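Diguanylate cyclase DosC (Escherichia coli, PDB 4ZVA) makes cyclic-di-GMP as an oxygen-regulated diguanylate cyclase, probably sensing oxygen through the haem of its globin domain, the part in this crystal. Local coordinates at residues G9-E12 / I18-K21. Numbering follows the deposited sequence.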
ATOM      1  N   GLY A   9      14.279  -9.140   5.785  1.00 45.56           N
ATOM      2  CA  GLY A   9      14.765  -7.900   6.359  1.00 43.25           C
ATOM      3  C   GLY A   9      13.682  -7.157   7.118  1.00 38.24           C
ATOM      4  O   GLY A   9      13.922  -6.650   8.210  1.00 46.76           O
ATOM      5  N   LEU A  10      12.487  -7.099   6.537  1.00 38.47           N
ATOM      6  CA  LEU A  10      11.355  -6.422   7.167  1.00 46.41           C
ATOM      7  C   LEU A  10      11.029  -7.011   8.537  1.00 42.02           C
ATOM      8  O   LEU A  10      10.818  -6.277   9.503  1.00 43.34           O
ATOM      9  CB  LEU A  10      10.123  -6.492   6.265  1.00 43.56           C
ATOM     10  CG  LEU A  10       8.845  -5.901   6.859  1.00 45.39           C
ATOM     11  CD1 LEU A  10       9.005  -4.408   7.103  1.00 50.40           C
ATOM     12  CD2 LEU A  10       7.659  -6.177   5.949  1.00 48.42           C
ATOM     13  N   VAL A  11      11.008  -8.337   8.619  1.00 43.21           N
ATOM     14  CA  VAL A  11      10.736  -9.022   9.877  1.00 39.70           C
ATOM     15  C   VAL A  11      11.883  -8.800  10.857  1.00 47.79           C
ATOM     16  O   VAL A  11      11.664  -8.536  12.040  1.00 48.62           O
ATOM     17  CB  VAL A  11      10.524 -10.536   9.661  1.00 41.79           C
ATOM     18  CG1 VAL A  11      10.356 -11.257  10.994  1.00 40.73           C
ATOM     19  CG2 VAL A  11       9.325 -10.782   8.754  1.00 39.51           C
ATOM     20  N   GLU A  12      13.105  -8.898  10.346  1.00 43.57           N
ATOM     21  CA  GLU A  12      14.309  -8.730  11.153  1.00 46.05           C
ATOM     22  C   GLU A  12      14.452  -7.322  11.728  1.00 45.08           C
ATOM     23  O   GLU A  12      14.980  -7.148  12.826  1.00 48.14           O
ATOM     24  CB  GLU A  12      15.542  -9.074  10.315  1.00 49.35           C
ATOM     25  CG  GLU A  12      15.843 -10.559  10.242  1.00 46.81           C
ATOM     26  CD  GLU A  12      17.062 -10.861   9.394  1.00 56.40           C
ATOM     27  OE1 GLU A  12      17.766  -9.906   9.003  1.00 65.55           O
ATOM     28  OE2 GLU A  12      17.312 -12.053   9.114  1.00 64.57           O
ATOM     29  N   ILE A  18       6.833  -5.388  18.795  1.00 33.84           N
ATOM     30  CA  ILE A  18       6.015  -4.758  17.766  1.00 31.76           C
ATOM     31  C   ILE A  18       5.380  -5.795  16.860  1.00 25.43           C
ATOM     32  O   ILE A  18       4.185  -5.722  16.563  1.00 30.75           O
ATOM     33  CB  ILE A  18       6.839  -3.773  16.913  1.00 33.92           C
ATOM     34  CG1 ILE A  18       7.349  -2.631  17.789  1.00 33.32           C
ATOM     35  CG2 ILE A  18       5.999  -3.225  15.776  1.00 29.58           C
ATOM     36  CD1 ILE A  18       6.261  -1.961  18.602  1.00 33.50           C
ATOM     37  N   ARG A  19       6.178  -6.756  16.411  1.00 27.23           N
ATOM     38  CA  ARG A  19       5.648  -7.850  15.609  1.00 30.51           C
ATOM     39  C   ARG A  19       4.651  -8.686  16.420  1.00 26.75           C
ATOM     40  O   ARG A  19       3.704  -9.242  15.873  1.00 27.22           O
ATOM     41  CB  ARG A  19       6.778  -8.736  15.083  1.00 35.41           C
ATOM     42  CG  ARG A  19       7.634  -8.061  14.017  1.00 34.74           C
ATOM     43  CD  ARG A  19       8.661  -9.011  13.424  1.00 40.50           C
ATOM     44  NE  ARG A  19       9.719  -9.353  14.370  1.00 44.60           N
ATOM     45  CZ  ARG A  19       9.800 -10.519  15.000  1.00 42.10           C
ATOM     46  NH1 ARG A  19       8.890 -11.455  14.781  1.00 40.51           N
ATOM     47  NH2 ARG A  19      10.797 -10.750  15.844  1.00 42.59           N
ATOM     48  N   ALA A  20       4.871  -8.758  17.726  1.00 30.41           N
ATOM     49  CA  ALA A  20       3.999  -9.538  18.602  1.00 29.17           C
ATOM     50  C   ALA A  20       2.606  -8.932  18.666  1.00 30.70           C
ATOM     51  O   ALA A  20       1.607  -9.647  18.634  1.00 30.53           O
ATOM     52  CB  ALA A  20       4.594  -9.633  19.989  1.00 27.24           C
ATOM     53  N   LYS A  21       2.547  -7.605  18.736  1.00 28.07           N
ATOM     54  CA  LYS A  21       1.271  -6.911  18.810  1.00 30.68           C
ATOM     55  C   LYS A  21       0.583  -6.917  17.454  1.00 30.03           C
ATOM     56  O   LYS A  21      -0.645  -6.938  17.375  1.00 31.53           O
ATOM     57  CB  LYS A  21       1.468  -5.479  19.310  1.00 31.18           C
ATOM     58  CG  LYS A  21       1.904  -5.400  20.763  1.00 30.47           C
ATOM     59  CD  LYS A  21       2.026  -3.963  21.238  1.00 31.06           C
ATOM     60  CE  LYS A  21       2.413  -3.907  22.706  1.00 38.51           C
ATOM     61  NZ  LYS A  21       3.746  -4.524  22.948  1.00 36.67           N
TER
HETATM   62  O   HOH W   1      13.198  -9.062  14.807  1.00 44.78           O
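Val-11 and Arg-19 meet with their side chains crossing at about a right angle, a compact example of how one long, bent side chain can link two successive helices. The arginine runs out toward helix 2-13. Its CG stands anti to the carbonyl carbon (chi1 -70°), the chain continues extended and then bends at chi3 (-70°), which turns the guanidinium across the end of the valine instead of letting it run straight on. Val-11 contributes one branch: CG1, anti to its own backbone N, rests 3.7 Å from Arg-19 CD and lies over one face of the guanidinium, 4.1 Å from CZ. The contact is therefore aliphatic at the bend and methyl-over-plane beyond it.

In the protoglobin-like, all-helical domain, this places the join at the turn between the short N-terminal helix 2-13 and the long helix 16-43, toward the periphery of the chain. Phe-134 of helix 125-147 also touches Arg-19, and Val-76 packs on Val-11.

The polar atoms are shared out among different partners. Although Arg-19 NE lies 3.1 Å from Val-11 O, the angle is too poor for a hydrogen bond, and NE donates instead to Ala-14 O in the turn. NH1 makes a weak hydrogen bond to Gln-75. A water bridges the two helices, accepting from Arg-19 NH2 at 3.1 Å and lying 3.2 Å from Val-11 O, to which it can donate. A leucine in place of Arg-19 would probably leave the carbonyl of Ala-14 without this donor and the water without its link to helix 16-43, while uncovering Val-11 CG1 where the guanidinium face had lain.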